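Local coordinates for membrane-bound lytic murein transglycosylase A (Burkholderia pseudomallei, PDB 6QK4), which probably cleaves the beta-1,4 glycosidic bond between N-acetylmuramic acid and N-acetylglucosamine in peptidoglycan, forming a 1,6-anhydro bond in the muramic acid residue, at residues 206-211 and 219-224; 271-276 and 286-291; 280-285 and 306-311. All blocks are in the same frame, centred on the assembly; numbering follows the deposited sequence.

Interaction 1: 206-211 and 219-224; sequences GELGAG and KAWARA
Trp-221 NE1 donates a hydrogen bond to Glu-207 OE1 at 2.8 Å. It ties the turn after helix 198-204 to helix 215-224, in the MltA-specific insert region. That turn is a Schellman motif. Its C-prime residue is Gly-206, whose phi is positive, and Glu-207 follows directly.

The bond is nearly straight, with an N-H...O angle of 169°. The oxygen lies at the edge of the indole, in the ring plane. The carboxylate is turned steeply against the ring, the two planes being 80° apart. NE1 approaches OE1 from the anti side of the carboxylate, 31° out of the carboxylate plane.

The glutamate chain does not run out straight. It bends at chi2, which folds the carboxylate back beside the indole. Glu-207 CB, placed by the backbone, lies 3.4 Å from Trp-221 NE1. On the tryptophan side, CG stands anti to the backbone N, and the ring reaches from the helix toward the loop.

The other carboxylate oxygen, OE2, forms a salt bridge with Arg-228. That second anchor should limit rotation of the carboxylate. Trp-221 also packs on Leu-202 of helix 198-204 and Leu-232 of helix 229-234, so the indole is shared by three helices.

Leu-208 adds a looser apolar touch beside the polar bond: its CD2 methyl lies 4.2 Å from Trp-221 CB.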
ATOM      1  N   GLY A 206     -23.069  17.949   3.716  1.00 52.32           N
ATOM      2  CA  GLY A 206     -23.493  18.342   2.387  1.00 50.00           C
ATOM      3  C   GLY A 206     -22.473  19.069   1.542  1.00 49.71           C
ATOM      4  O   GLY A 206     -22.815  19.511   0.443  1.00 49.44           O
ATOM      5  N   GLU A 207     -21.213  19.174   1.981  1.00 48.94           N
ATOM      6  CA  GLU A 207     -20.231  19.882   1.156  1.00 47.33           C
ATOM      7  C   GLU A 207     -19.687  19.021   0.018  1.00 45.31           C
ATOM      8  O   GLU A 207     -19.163  19.568  -0.967  1.00 43.71           O
ATOM      9  CB  GLU A 207     -19.080  20.396   2.031  1.00 48.92           C
ATOM     10  CG  GLU A 207     -19.558  21.460   3.027  1.00 48.49           C
ATOM     11  CD  GLU A 207     -19.664  22.855   2.409  1.00 52.08           C
ATOM     12  OE1 GLU A 207     -19.026  23.123   1.357  1.00 52.31           O
ATOM     13  OE2 GLU A 207     -20.392  23.696   2.993  1.00 50.98           O
ATOM     14  N   LEU A 208     -19.804  17.702   0.133  1.00 42.58           N
ATOM     15  CA  LEU A 208     -19.296  16.770  -0.869  1.00 44.37           C
ATOM     16  C   LEU A 208     -20.379  15.763  -1.183  1.00 48.79           C
ATOM     17  O   LEU A 208     -21.071  15.298  -0.269  1.00 51.02           O
ATOM     18  CB  LEU A 208     -18.052  15.977  -0.395  1.00 42.10           C
ATOM     19  CG  LEU A 208     -16.715  16.716  -0.423  1.00 40.54           C
ATOM     20  CD1 LEU A 208     -15.591  15.814   0.064  1.00 40.03           C
ATOM     21  CD2 LEU A 208     -16.396  17.368  -1.796  1.00 40.60           C
ATOM     22  N   GLY A 209     -20.482  15.384  -2.470  1.00 50.30           N
ATOM     23  CA  GLY A 209     -21.425  14.349  -2.853  1.00 50.05           C
ATOM     24  C   GLY A 209     -20.953  12.940  -2.516  1.00 48.22           C
ATOM     25  O   GLY A 209     -19.760  12.685  -2.339  1.00 48.72           O
ATOM     26  N   ALA A 210     -21.928  12.014  -2.433  1.00 46.42           N
ATOM     27  CA  ALA A 210     -21.701  10.592  -2.163  1.00 45.38           C
ATOM     28  C   ALA A 210     -20.429  10.065  -2.825  1.00 43.28           C
ATOM     29  O   ALA A 210     -19.654   9.316  -2.210  1.00 42.83           O
ATOM     30  CB  ALA A 210     -22.911   9.753  -2.617  1.00 44.02           C
ATOM     31  N   GLY A 211     -20.173  10.459  -4.070  1.00 45.08           N
ATOM     32  CA  GLY A 211     -18.991   9.908  -4.732  1.00 50.38           C
ATOM     33  C   GLY A 211     -17.647  10.323  -4.132  1.00 52.39           C
ATOM     34  O   GLY A 211     -16.680   9.546  -4.157  1.00 50.89           O
ATOM     35  N   LYS A 219      -9.020  17.560  -1.270  1.00 40.98           N
ATOM     36  CA  LYS A 219      -8.084  18.588  -1.739  1.00 44.15           C
ATOM     37  C   LYS A 219      -8.788  19.602  -2.625  1.00 47.59           C
ATOM     38  O   LYS A 219      -8.466  20.796  -2.594  1.00 51.83           O
ATOM     39  CB  LYS A 219      -6.929  17.967  -2.527  1.00 42.66           C
ATOM     40  CG  LYS A 219      -5.853  17.266  -1.731  1.00 44.70           C
ATOM     41  CD  LYS A 219      -4.610  17.064  -2.619  1.00 49.07           C
ATOM     42  CE  LYS A 219      -3.651  16.057  -2.039  1.00 48.14           C
ATOM     43  NZ  LYS A 219      -2.973  15.156  -3.046  1.00 44.87           N
ATOM     44  N   ALA A 220      -9.741  19.148  -3.442  1.00 46.50           N
ATOM     45  CA  ALA A 220     -10.383  20.078  -4.356  1.00 47.45           C
ATOM     46  C   ALA A 220     -11.268  21.037  -3.576  1.00 49.32           C
ATOM     47  O   ALA A 220     -11.223  22.262  -3.777  1.00 52.29           O
ATOM     48  CB  ALA A 220     -11.179  19.313  -5.413  1.00 47.11           C
ATOM     49  N   TRP A 221     -12.055  20.488  -2.648  1.00 48.01           N
ATOM     50  CA  TRP A 221     -12.877  21.314  -1.769  1.00 47.97           C
ATOM     51  C   TRP A 221     -12.039  22.324  -0.992  1.00 49.83           C
ATOM     52  O   TRP A 221     -12.462  23.468  -0.799  1.00 51.86           O
ATOM     53  CB  TRP A 221     -13.655  20.421  -0.810  1.00 46.44           C
ATOM     54  CG  TRP A 221     -14.600  21.185   0.054  1.00 48.53           C
ATOM     55  CD1 TRP A 221     -15.937  21.414  -0.173  1.00 49.17           C
ATOM     56  CD2 TRP A 221     -14.291  21.811   1.303  1.00 52.96           C
ATOM     57  NE1 TRP A 221     -16.475  22.161   0.860  1.00 51.47           N
ATOM     58  CE2 TRP A 221     -15.484  22.417   1.777  1.00 53.09           C
ATOM     59  CE3 TRP A 221     -13.120  21.929   2.065  1.00 53.71           C
ATOM     60  CZ2 TRP A 221     -15.530  23.115   2.983  1.00 52.59           C
ATOM     61  CZ3 TRP A 221     -13.167  22.627   3.261  1.00 54.33           C
ATOM     62  CH2 TRP A 221     -14.362  23.204   3.708  1.00 51.26           C
ATOM     63  N   ALA A 222     -10.871  21.900  -0.503  1.00 48.39           N
ATOM     64  CA  ALA A 222      -9.963  22.802   0.205  1.00 49.23           C
ATOM     65  C   ALA A 222      -9.467  23.917  -0.708  1.00 53.61           C
ATOM     66  O   ALA A 222      -9.387  25.080  -0.285  1.00 51.54           O
ATOM     67  CB  ALA A 222      -8.781  22.010   0.770  1.00 46.12           C
ATOM     68  N   ARG A 223      -9.114  23.569  -1.954  1.00 58.88           N
ATOM     69  CA  ARG A 223      -8.762  24.558  -2.971  1.00 65.39           C
ATOM     70  C   ARG A 223      -9.879  25.572  -3.172  1.00 65.52           C
ATOM     71  O   ARG A 223      -9.624  26.766  -3.390  1.00 67.03           O
ATOM     72  CB  ARG A 223      -8.470  23.851  -4.295  1.00 70.42           C
ATOM     73  CG  ARG A 223      -7.379  24.487  -5.116  1.00 75.85           C
ATOM     74  CD  ARG A 223      -6.027  24.022  -4.606  1.00 80.49           C
ATOM     75  NE  ARG A 223      -5.664  22.695  -5.102  1.00 84.18           N
ATOM     76  CZ  ARG A 223      -5.544  21.607  -4.344  1.00 86.66           C
ATOM     77  NH1 ARG A 223      -5.764  21.669  -3.034  1.00 87.73           N
ATOM     78  NH2 ARG A 223      -5.201  20.451  -4.896  1.00 87.32           N
ATOM     79  N   ALA A 224     -11.130  25.109  -3.116  1.00 62.72           N
ATOM     80  CA  ALA A 224     -12.268  25.997  -3.300  1.00 60.54           C
ATOM     81  C   ALA A 224     -12.557  26.849  -2.068  1.00 59.96           C
ATOM     82  O   ALA A 224     -13.085  27.956  -2.209  1.00 60.99           O
ATOM     83  CB  ALA A 224     -13.506  25.181  -3.666  1.00 59.41           C
TER

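Interaction 2: 271-276 and 286-291; sequences RSIAVD and VFLQTT
Ile-273 is the residue of 271-276 that meets Val-286 and Leu-288. All three are buried inside what is consistent with the double-psi beta-barrel of the 3D domain.

The segment enters at Arg-271. Its guanidinium group forms a salt bridge with Asp-39 and hydrogen bonds to the carbonyls of Ile-42 and Leu-302. Strand 272-274 begins with the next residue.

Ile-273 points its side chain at strand 285-291 and divides its two branches between two residues there. The longer branch ends in CD1, which lies 4.0 Å from Val-286 CG2 and 4.1 Å from Val-286 CB. The two side chains cross at about a right angle. CG1 sits between the backbone N and the carbonyl carbon (chi1 53°), and the chain then extends to CD1. The shorter branch serves the other neighbour: CG2 approaches Leu-288 CD2 at 4.3 Å. Val-286 and Leu-288 are two apart on one strand, so both face inward.

Ala-274 and Val-275 carry the chain on along strand 298-307. The two strands of this contact are not paired with each other. Strand 298-307 pairs with both, parallel to 272-274 and antiparallel to 285-291. Val-303, Ala-318 and Tyr-320 also touch Ile-273, while Met-341 and Leu-343 touch Val-286.

The contact is methyl against methyl, without polar bonds between the segments. Such packing is non-directional. It probably contributes through dispersion and the burial of methyl groups, while backbone bonding to strand 298-307 sets the strands' places.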
ATOM      1  N   ARG A 271       2.690  -5.018  -8.013  1.00 17.39           N
ATOM      2  CA  ARG A 271       3.297  -6.321  -8.211  1.00 17.83           C
ATOM      3  C   ARG A 271       3.746  -6.927  -6.898  1.00 18.59           C
ATOM      4  O   ARG A 271       4.416  -7.968  -6.930  1.00 20.42           O
ATOM      5  CB  ARG A 271       4.521  -6.267  -9.147  1.00 17.61           C
ATOM      6  CG  ARG A 271       4.181  -5.886 -10.626  1.00 20.33           C
ATOM      7  CD  ARG A 271       3.432  -7.069 -11.278  1.00 18.35           C
ATOM      8  NE  ARG A 271       2.963  -6.632 -12.594  1.00 21.63           N
ATOM      9  CZ  ARG A 271       2.149  -7.367 -13.347  1.00 21.04           C
ATOM     10  NH1 ARG A 271       1.786  -8.563 -12.880  1.00 20.78           N
ATOM     11  NH2 ARG A 271       1.666  -6.872 -14.542  1.00 20.89           N
ATOM     12  N   SER A 272       3.474  -6.269  -5.756  1.00 20.55           N
ATOM     13  CA  SER A 272       3.836  -6.779  -4.443  1.00 20.28           C
ATOM     14  C   SER A 272       2.594  -6.837  -3.601  1.00 16.67           C
ATOM     15  O   SER A 272       1.755  -5.927  -3.676  1.00 17.54           O
ATOM     16  CB  SER A 272       4.835  -5.847  -3.716  1.00 21.87           C
ATOM     17  OG  SER A 272       6.099  -5.815  -4.345  1.00 22.33           O
ATOM     18  N   ILE A 273       2.434  -7.905  -2.825  1.00 19.05           N
ATOM     19  CA  ILE A 273       1.350  -7.972  -1.852  1.00 18.10           C
ATOM     20  C   ILE A 273       1.920  -8.267  -0.459  1.00 17.99           C
ATOM     21  O   ILE A 273       2.973  -8.894  -0.292  1.00 17.65           O
ATOM     22  CB  ILE A 273       0.297  -9.036  -2.192  1.00 17.92           C
ATOM     23  CG1 ILE A 273       0.943 -10.427  -2.422  1.00 18.59           C
ATOM     24  CG2 ILE A 273      -0.645  -8.501  -3.355  1.00 16.77           C
ATOM     25  CD1 ILE A 273      -0.163 -11.543  -2.498  1.00 17.54           C
ATOM     26  N   ALA A 274       1.226  -7.732   0.554  1.00 19.23           N
ATOM     27  CA  ALA A 274       1.400  -8.191   1.914  1.00 23.34           C
ATOM     28  C   ALA A 274       0.461  -9.369   2.194  1.00 18.83           C
ATOM     29  O   ALA A 274      -0.706  -9.379   1.741  1.00 22.53           O
ATOM     30  CB  ALA A 274       1.110  -7.036   2.889  1.00 21.13           C
ATOM     31  N   VAL A 275       0.997 -10.388   2.892  1.00 21.57           N
ATOM     32  CA  VAL A 275       0.290 -11.636   3.180  1.00 20.53           C
ATOM     33  C   VAL A 275       0.401 -11.993   4.666  1.00 20.45           C
ATOM     34  O   VAL A 275       1.188 -11.424   5.417  1.00 21.67           O
ATOM     35  CB  VAL A 275       0.799 -12.823   2.340  1.00 19.18           C
ATOM     36  CG1 VAL A 275       0.553 -12.546   0.905  1.00 21.96           C
ATOM     37  CG2 VAL A 275       2.331 -13.029   2.623  1.00 21.54           C
ATOM     38  N   ASP A 276      -0.354 -13.018   5.053  1.00 20.54           N
ATOM     39  CA  ASP A 276      -0.127 -13.668   6.355  1.00 22.67           C
ATOM     40  C   ASP A 276       0.945 -14.724   6.105  1.00 24.94           C
ATOM     41  O   ASP A 276       0.714 -15.699   5.377  1.00 21.95           O
ATOM     42  CB  ASP A 276      -1.444 -14.288   6.875  1.00 23.06           C
ATOM     43  CG  ASP A 276      -1.254 -15.110   8.159  1.00 27.57           C
ATOM     44  OD1 ASP A 276      -0.079 -15.426   8.478  1.00 24.79           O
ATOM     45  OD2 ASP A 276      -2.288 -15.419   8.826  1.00 29.37           O
ATOM     46  N   VAL A 286       2.255 -15.127  -6.534  1.00 17.79           N
ATOM     47  CA  VAL A 286       0.830 -15.399  -6.360  1.00 17.34           C
ATOM     48  C   VAL A 286       0.126 -14.831  -7.588  1.00 18.91           C
ATOM     49  O   VAL A 286       0.323 -13.657  -7.926  1.00 19.84           O
ATOM     50  CB  VAL A 286       0.229 -14.719  -5.109  1.00 16.60           C
ATOM     51  CG1 VAL A 286      -1.289 -15.085  -4.956  1.00 17.55           C
ATOM     52  CG2 VAL A 286       0.987 -15.155  -3.845  1.00 17.07           C
ATOM     53  N   PHE A 287      -0.731 -15.647  -8.246  1.00 16.79           N
ATOM     54  CA  PHE A 287      -1.577 -15.060  -9.267  1.00 16.98           C
ATOM     55  C   PHE A 287      -2.875 -14.669  -8.584  1.00 19.65           C
ATOM     56  O   PHE A 287      -3.516 -15.521  -7.949  1.00 19.05           O
ATOM     57  CB  PHE A 287      -1.827 -15.996 -10.468  1.00 18.55           C
ATOM     58  CG  PHE A 287      -2.422 -15.206 -11.618  1.00 18.66           C
ATOM     59  CD1 PHE A 287      -1.606 -14.376 -12.369  1.00 18.63           C
ATOM     60  CD2 PHE A 287      -3.796 -15.161 -11.826  1.00 20.07           C
ATOM     61  CE1 PHE A 287      -2.090 -13.601 -13.353  1.00 20.79           C
ATOM     62  CE2 PHE A 287      -4.334 -14.318 -12.847  1.00 22.33           C
ATOM     63  CZ  PHE A 287      -3.477 -13.505 -13.582  1.00 20.85           C
ATOM     64  N   LEU A 288      -3.199 -13.367  -8.638  1.00 17.70           N
ATOM     65  CA  LEU A 288      -4.314 -12.786  -7.920  1.00 18.36           C
ATOM     66  C   LEU A 288      -5.424 -12.440  -8.915  1.00 20.93           C
ATOM     67  O   LEU A 288      -5.188 -11.706  -9.859  1.00 21.66           O
ATOM     68  CB  LEU A 288      -3.822 -11.528  -7.159  1.00 19.55           C
ATOM     69  CG  LEU A 288      -4.813 -10.881  -6.207  1.00 25.50           C
ATOM     70  CD1 LEU A 288      -5.303 -11.847  -5.125  1.00 24.62           C
ATOM     71  CD2 LEU A 288      -4.155  -9.621  -5.549  1.00 25.00           C
ATOM     72  N   GLN A 289      -6.632 -12.937  -8.654  1.00 19.92           N
ATOM     73  CA  GLN A 289      -7.805 -12.584  -9.440  1.00 18.60           C
ATOM     74  C   GLN A 289      -8.742 -11.829  -8.517  1.00 20.65           C
ATOM     75  O   GLN A 289      -9.153 -12.374  -7.487  1.00 23.55           O
ATOM     76  CB  GLN A 289      -8.456 -13.858  -9.961  1.00 20.83           C
ATOM     77  CG  GLN A 289      -9.787 -13.533 -10.748  1.00 20.90           C
ATOM     78  CD  GLN A 289     -10.403 -14.811 -11.292  1.00 24.27           C
ATOM     79  OE1 GLN A 289     -10.127 -15.916 -10.786  1.00 28.37           O
ATOM     80  NE2 GLN A 289     -11.213 -14.680 -12.326  1.00 25.98           N
ATOM     81  N   THR A 290      -9.060 -10.580  -8.872  1.00 20.64           N
ATOM     82  CA  THR A 290      -9.876  -9.728  -7.994  1.00 21.77           C
ATOM     83  C   THR A 290     -10.551  -8.649  -8.882  1.00 21.47           C
ATOM     84  O   THR A 290     -10.734  -8.872 -10.087  1.00 21.27           O
ATOM     85  CB  THR A 290      -9.023  -9.221  -6.802  1.00 22.32           C
ATOM     86  OG1 THR A 290      -9.884  -8.488  -5.930  1.00 21.19           O
ATOM     87  CG2 THR A 290      -7.903  -8.234  -7.229  1.00 22.09           C
ATOM     88  N   THR A 291     -10.919  -7.499  -8.323  1.00 20.32           N
ATOM     89  CA  THR A 291     -11.481  -6.404  -9.112  1.00 21.32           C
ATOM     90  C   THR A 291     -10.878  -5.080  -8.658  1.00 24.39           C
ATOM     91  O   THR A 291     -10.324  -4.976  -7.566  1.00 23.68           O
ATOM     92  CB  THR A 291     -13.034  -6.314  -8.993  1.00 20.49           C
ATOM     93  OG1 THR A 291     -13.404  -6.336  -7.606  1.00 23.86           O
ATOM     94  CG2 THR A 291     -13.695  -7.507  -9.677  1.00 20.66           C
TER

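Interaction 3: 280-285 and 306-311; sequences IPLGTP and QDVGTA
Leu-282 lays one methyl, CD2, against the backbone of 306-311. CD2 lies 3.4 Å from Asp-307 N, 3.5 Å from Asp-307 O and 3.8 Å from Gln-306 C. Most of what this methyl touches is therefore main chain. The same CD2 meets one side-chain group, Val-308 CG1, at 4.0 Å. Gln-306 and Asp-307 direct their own side chains away from the leucine.

The leucine is placed by its own torsions. CG lies anti to the carbonyl carbon and beside the backbone N (chi1 -69°). CD1 is the extended branch (chi2 170°), and CD2, the other branch, is turned onto the backbone of Gln-306 and Asp-307.

Next comes the turn that holds Leu-282. It is a type II beta turn from Pro-281 to Thr-284, with Gly-283 at its third position and a positive phi. Pro-281 O takes two bonds from the last residue: Thr-284 N at 3.1 Å and Thr-284 OG1 at 2.7 Å. The hydroxyl lies 19° off the carbonyl plane. This double grip closes the turn and fixes the threonine hydroxyl.

Farther out, Gly-283 and Thr-284 make backbone hydrogen bonds to Ala-305, and Gly-283 O accepts one from Asn-51. The amide of Gln-306 is held by Ser-272, Asn-51 and the carbonyl of Ala-47. The carboxylate of Asp-307 bonds to Tyr-106 OH and Ala-262 N.

A tight turn leading into strand 285-291 thus packs on the backbone at Gln-306 and Asp-307, in a 3D domain consistent with the double-psi beta-barrel fold.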
ATOM      1  N   ILE A 280       1.160 -17.920   3.392  1.00 22.57           N
ATOM      2  CA  ILE A 280       1.872 -17.686   2.144  1.00 21.79           C
ATOM      3  C   ILE A 280       3.266 -17.182   2.506  1.00 21.65           C
ATOM      4  O   ILE A 280       3.445 -16.015   2.889  1.00 21.48           O
ATOM      5  CB  ILE A 280       1.126 -16.647   1.271  1.00 19.93           C
ATOM      6  CG1 ILE A 280      -0.328 -17.088   1.053  1.00 20.53           C
ATOM      7  CG2 ILE A 280       1.860 -16.484  -0.039  1.00 21.19           C
ATOM      8  CD1 ILE A 280      -1.207 -15.949   0.372  1.00 21.88           C
ATOM      9  N   PRO A 281       4.281 -18.019   2.398  1.00 20.36           N
ATOM     10  CA  PRO A 281       5.634 -17.599   2.815  1.00 21.45           C
ATOM     11  C   PRO A 281       6.136 -16.424   1.993  1.00 21.70           C
ATOM     12  O   PRO A 281       5.869 -16.315   0.793  1.00 21.66           O
ATOM     13  CB  PRO A 281       6.495 -18.847   2.541  1.00 22.42           C
ATOM     14  CG  PRO A 281       5.521 -20.005   2.534  1.00 25.14           C
ATOM     15  CD  PRO A 281       4.219 -19.437   1.983  1.00 22.50           C
ATOM     16  N   LEU A 282       6.885 -15.533   2.648  1.00 18.46           N
ATOM     17  CA  LEU A 282       7.510 -14.467   1.881  1.00 19.98           C
ATOM     18  C   LEU A 282       8.366 -15.048   0.756  1.00 18.50           C
ATOM     19  O   LEU A 282       9.070 -16.068   0.904  1.00 19.27           O
ATOM     20  CB  LEU A 282       8.351 -13.574   2.800  1.00 20.27           C
ATOM     21  CG  LEU A 282       7.530 -12.744   3.772  1.00 21.48           C
ATOM     22  CD1 LEU A 282       8.477 -12.108   4.792  1.00 22.99           C
ATOM     23  CD2 LEU A 282       6.625 -11.692   3.104  1.00 23.80           C
ATOM     24  N   GLY A 283       8.251 -14.413  -0.418  1.00 20.80           N
ATOM     25  CA  GLY A 283       8.911 -14.862  -1.631  1.00 20.25           C
ATOM     26  C   GLY A 283       7.986 -15.623  -2.588  1.00 21.10           C
ATOM     27  O   GLY A 283       8.362 -15.828  -3.746  1.00 19.75           O
ATOM     28  N   THR A 284       6.785 -16.033  -2.125  1.00 21.41           N
ATOM     29  CA  THR A 284       5.889 -16.828  -2.989  1.00 18.41           C
ATOM     30  C   THR A 284       5.319 -15.913  -4.057  1.00 16.93           C
ATOM     31  O   THR A 284       4.719 -14.881  -3.719  1.00 20.00           O
ATOM     32  CB  THR A 284       4.722 -17.438  -2.184  1.00 21.84           C
ATOM     33  OG1 THR A 284       5.238 -18.167  -1.043  1.00 21.50           O
ATOM     34  CG2 THR A 284       3.874 -18.362  -3.070  1.00 21.88           C
ATOM     35  N   PRO A 285       5.443 -16.250  -5.336  1.00 16.82           N
ATOM     36  CA  PRO A 285       4.649 -15.537  -6.350  1.00 16.72           C
ATOM     37  C   PRO A 285       3.210 -16.031  -6.290  1.00 18.31           C
ATOM     38  O   PRO A 285       2.955 -17.203  -6.024  1.00 17.74           O
ATOM     39  CB  PRO A 285       5.302 -15.950  -7.691  1.00 18.11           C
ATOM     40  CG  PRO A 285       6.595 -16.737  -7.273  1.00 17.97           C
ATOM     41  CD  PRO A 285       6.247 -17.349  -5.915  1.00 17.52           C
ATOM     42  N   GLN A 306       5.720 -10.098  -0.572  1.00 17.79           N
ATOM     43  CA  GLN A 306       6.957  -9.433  -0.221  1.00 19.44           C
ATOM     44  C   GLN A 306       6.750  -8.571   0.991  1.00 19.68           C
ATOM     45  O   GLN A 306       7.656  -7.787   1.319  1.00 19.19           O
ATOM     46  CB  GLN A 306       7.520  -8.596  -1.391  1.00 19.89           C
ATOM     47  CG  GLN A 306       7.821  -9.536  -2.644  1.00 18.43           C
ATOM     48  CD  GLN A 306       8.426  -8.794  -3.838  1.00 20.03           C
ATOM     49  OE1 GLN A 306       8.015  -7.662  -4.175  1.00 21.16           O
ATOM     50  NE2 GLN A 306       9.277  -9.497  -4.578  1.00 20.10           N
ATOM     51  N   ASP A 307       5.619  -8.724   1.684  1.00 19.12           N
ATOM     52  CA  ASP A 307       5.403  -7.868   2.855  1.00 20.52           C
ATOM     53  C   ASP A 307       4.435  -8.590   3.773  1.00 23.18           C
ATOM     54  O   ASP A 307       3.830  -9.587   3.401  1.00 19.61           O
ATOM     55  CB  ASP A 307       4.878  -6.462   2.428  1.00 20.51           C
ATOM     56  CG  ASP A 307       5.248  -5.327   3.461  1.00 22.08           C
ATOM     57  OD1 ASP A 307       5.904  -5.608   4.500  1.00 23.47           O
ATOM     58  OD2 ASP A 307       4.829  -4.155   3.198  1.00 21.88           O
ATOM     59  N   VAL A 308       4.290  -8.072   5.004  1.00 24.47           N
ATOM     60  CA  VAL A 308       3.292  -8.559   5.946  1.00 22.17           C
ATOM     61  C   VAL A 308       2.621  -7.336   6.557  1.00 23.03           C
ATOM     62  O   VAL A 308       3.088  -6.204   6.381  1.00 26.36           O
ATOM     63  CB  VAL A 308       3.935  -9.438   7.062  1.00 23.20           C
ATOM     64  CG1 VAL A 308       4.778 -10.593   6.470  1.00 25.18           C
ATOM     65  CG2 VAL A 308       4.759  -8.592   7.990  1.00 26.88           C
ATOM     66  N   GLY A 309       1.536  -7.557   7.298  1.00 25.09           N
ATOM     67  CA  GLY A 309       0.869  -6.449   7.961  1.00 28.17           C
ATOM     68  C   GLY A 309       0.059  -6.895   9.154  1.00 27.92           C
ATOM     69  O   GLY A 309      -0.456  -8.013   9.193  1.00 26.61           O
ATOM     70  N   THR A 310      -0.087  -5.982  10.139  1.00 31.01           N
ATOM     71  CA  THR A 310      -0.746  -6.422  11.358  1.00 35.87           C
ATOM     72  C   THR A 310      -2.224  -6.740  11.130  1.00 33.79           C
ATOM     73  O   THR A 310      -2.770  -7.606  11.821  1.00 33.33           O
ATOM     74  CB  THR A 310      -0.571  -5.353  12.441  1.00 39.17           C
ATOM     75  OG1 THR A 310      -1.153  -4.154  11.953  1.00 46.10           O
ATOM     76  CG2 THR A 310       0.860  -5.072  12.661  1.00 41.99           C
ATOM     77  N   ALA A 311      -2.863  -6.159  10.104  1.00 29.08           N
ATOM     78  CA  ALA A 311      -4.244  -6.486   9.818  1.00 29.37           C
ATOM     79  C   ALA A 311      -4.417  -7.662   8.854  1.00 34.81           C
ATOM     80  O   ALA A 311      -5.563  -8.071   8.607  1.00 35.03           O
ATOM     81  CB  ALA A 311      -4.926  -5.275   9.220  1.00 28.95           C
TER

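Interactions 2 and 3 belong to the same barrel-like domain. Their centres are about 9 Å apart, and their segments alternate along the chain. Strand 298-307 is common ground: it pairs with both strands of interaction 2, and its backbone at Gln-306 and Asp-307 receives the turn of interaction 3. Val-275 N probably bonds to Asp-307 O (3.0 Å), joining the two directly. Interaction 2 is fully buried and purely apolar. Interaction 3 is partly buried, a methyl on backbone beside polar anchors. Interaction 1 is separate, in the MltA-specific insert, its centre about 32 and 36 Å from those of interactions 2 and 3. It joins a loop to helix 215-224 through a directional N-H to carboxylate hydrogen bond.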